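Local coordinates for protein hypothetical sensory transduction histidine kinase (Methanosarcina mazei, PDB 3LI9) that probably senses extracellular signals through this PDC-fold (Cache) domain of a membrane-anchored histidine kinase, which likely phosphorylates a protein histidine using ATP, at residues Q37-T42 with N69-G74. Numbering follows the deposited sequence.
Sequences QAIART and NPQLIG
The flat amide of Asn-69 carries Ile-39 CD1 on one face, its OD1 3.5 Å from that methyl carbon; the amide of Gln-71 comes in at the oxygen end on the same side and meets the methyl with its N-H edge, NE2 lying 3.6 Å from CD1. In this PDC fold (Cache domain) the contact joins the long helix 13-48 to the turn between helix 55-67 and strand 74-79. The two amide planes stand nearly perpendicular, about 78° apart. Gln-71 NE2 donates to Asn-69 OD1 at 3.1 Å, fairly straight (162°) but from above the carbonyl plane. The bend of Gln-71 at chi2 (-78°) turns NE2 back toward Asn-69, and NE2 also bonds Asn-36 OD1 on the long helix. Asn-69 ND2 is held by Ile-65 O, so both ends of that amide are fixed. A leucine in place of Asn-69 would probably leave Ile-65 O and the Gln-71 amide each short of one partner. A type I turn, Asn-69 to Leu-72, closes through Leu-72 N to Asn-69 O at 2.8 Å, and a classic beta bulge follows where Ile-73 and Gly-74 face Asp-170. Leu-72 and Ile-39 make an apolar methyl contact, CD1 to CD1 at 4.3 Å.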
loop_
_atom_site.group_PDB
_atom_site.type_symbol
_atom_site.label_atom_id
_atom_site.label_comp_id
_atom_site.label_asym_id
_atom_site.label_seq_id
_atom_site.Cartn_x
_atom_site.Cartn_y
_atom_site.Cartn_z
ATOM N N GLN A 37 7.950 -2.356 -3.415
ATOM C CA GLN A 37 7.963 -3.750 -2.951
ATOM C C GLN A 37 9.397 -4.311 -3.051
ATOM O O GLN A 37 9.851 -5.050 -2.095
ATOM C CB GLN A 37 7.023 -4.588 -3.855
ATOM C CG GLN A 37 7.028 -6.102 -3.628
ATOM C CD GLN A 37 6.002 -6.748 -4.526
ATOM O OE1 GLN A 37 6.121 -6.768 -5.769
ATOM N NE2 GLN A 37 5.034 -7.301 -3.915
ATOM N N ALA A 38 10.091 -4.004 -4.155
ATOM C CA ALA A 38 11.463 -4.551 -4.375
ATOM C C ALA A 38 12.429 -3.937 -3.331
ATOM O O ALA A 38 13.397 -4.613 -2.953
ATOM C CB ALA A 38 11.939 -4.205 -5.794
ATOM N N ILE A 39 12.159 -2.733 -2.809
ATOM C CA ILE A 39 13.073 -2.140 -1.800
ATOM C C ILE A 39 12.980 -2.965 -0.520
ATOM O O ILE A 39 13.993 -3.426 0.047
ATOM C CB ILE A 39 12.660 -0.715 -1.484
ATOM C CG1 ILE A 39 12.913 0.175 -2.736
ATOM C CG2 ILE A 39 13.519 -0.159 -0.242
ATOM C CD1 ILE A 39 12.350 1.620 -2.598
ATOM N N ALA A 40 11.741 -3.163 -0.057
ATOM C CA ALA A 40 11.560 -4.027 1.153
ATOM C C ALA A 40 12.091 -5.463 0.978
ATOM O O ALA A 40 12.696 -6.022 1.900
ATOM C CB ALA A 40 10.087 -4.071 1.551
ATOM N N ARG A 41 11.833 -6.058 -0.170
ATOM C CA ARG A 41 12.304 -7.414 -0.434
ATOM C C ARG A 41 13.816 -7.493 -0.484
ATOM O O ARG A 41 14.389 -8.467 0.033
ATOM C CB ARG A 41 11.705 -7.903 -1.721
ATOM C CG ARG A 41 11.849 -9.431 -1.797
ATOM C CD ARG A 41 10.758 -10.039 -2.771
ATOM N NE ARG A 41 10.863 -11.496 -2.745
ATOM C CZ ARG A 41 11.651 -12.207 -3.550
ATOM N NH1 ARG A 41 12.428 -11.580 -4.427
ATOM N NH2 ARG A 41 11.709 -13.541 -3.452
ATOM N N THR A 42 14.465 -6.489 -1.083
ATOM C CA THR A 42 15.917 -6.528 -1.194
ATOM C C THR A 42 16.548 -6.344 0.210
ATOM O O THR A 42 17.508 -7.035 0.555
ATOM C CB THR A 42 16.390 -5.453 -2.114
ATOM O OG1 THR A 42 15.878 -5.790 -3.404
ATOM C CG2 THR A 42 17.952 -5.543 -2.258
ATOM N N ASN A 69 15.088 7.606 -0.539
ATOM C CA ASN A 69 13.818 7.298 -1.187
ATOM C C ASN A 69 12.738 8.216 -0.625
ATOM O O ASN A 69 11.998 7.864 0.277
ATOM C CB ASN A 69 13.431 5.831 -0.863
ATOM C CG ASN A 69 14.214 4.846 -1.715
ATOM O OD1 ASN A 69 13.950 4.684 -2.906
ATOM N ND2 ASN A 69 15.214 4.181 -1.117
ATOM N N PRO A 70 12.609 9.435 -1.185
ATOM C CA PRO A 70 11.689 10.433 -0.648
ATOM C C PRO A 70 10.223 10.004 -0.750
ATOM O O PRO A 70 9.381 10.649 -0.103
ATOM C CB PRO A 70 11.928 11.699 -1.504
ATOM C CG PRO A 70 13.050 11.378 -2.441
ATOM C CD PRO A 70 13.393 9.858 -2.345
ATOM N N GLN A 71 9.954 8.980 -1.523
ATOM C CA GLN A 71 8.566 8.441 -1.654
ATOM C C GLN A 71 8.211 7.607 -0.442
ATOM O O GLN A 71 7.059 7.118 -0.346
ATOM C CB GLN A 71 8.354 7.655 -2.966
ATOM C CG GLN A 71 8.856 6.170 -2.938
ATOM C CD GLN A 71 10.388 6.063 -3.094
ATOM O OE1 GLN A 71 11.140 7.088 -3.121
ATOM N NE2 GLN A 71 10.866 4.816 -3.178
ATOM N N LEU A 72 9.228 7.303 0.402
ATOM C CA LEU A 72 8.977 6.530 1.664
ATOM C C LEU A 72 8.915 7.454 2.852
ATOM O O LEU A 72 9.587 8.503 2.887
ATOM C CB LEU A 72 10.087 5.505 1.926
ATOM C CG LEU A 72 10.379 4.495 0.785
ATOM C CD1 LEU A 72 11.476 3.530 1.180
ATOM C CD2 LEU A 72 9.083 3.705 0.377
ATOM N N ILE A 73 8.119 7.067 3.878
ATOM C CA ILE A 73 8.115 7.796 5.112
ATOM C C ILE A 73 8.660 6.960 6.308
ATOM O O ILE A 73 8.903 7.492 7.368
ATOM C CB ILE A 73 6.678 8.335 5.418
ATOM C CG1 ILE A 73 6.725 9.456 6.446
ATOM C CG2 ILE A 73 5.726 7.171 5.887
ATOM C CD1 ILE A 73 5.390 10.329 6.431
ATOM N N GLY A 74 8.827 5.666 6.096
ATOM C CA GLY A 74 9.358 4.824 7.121
ATOM C C GLY A 74 10.059 3.636 6.475
ATOM O O GLY A 74 9.666 3.142 5.420
#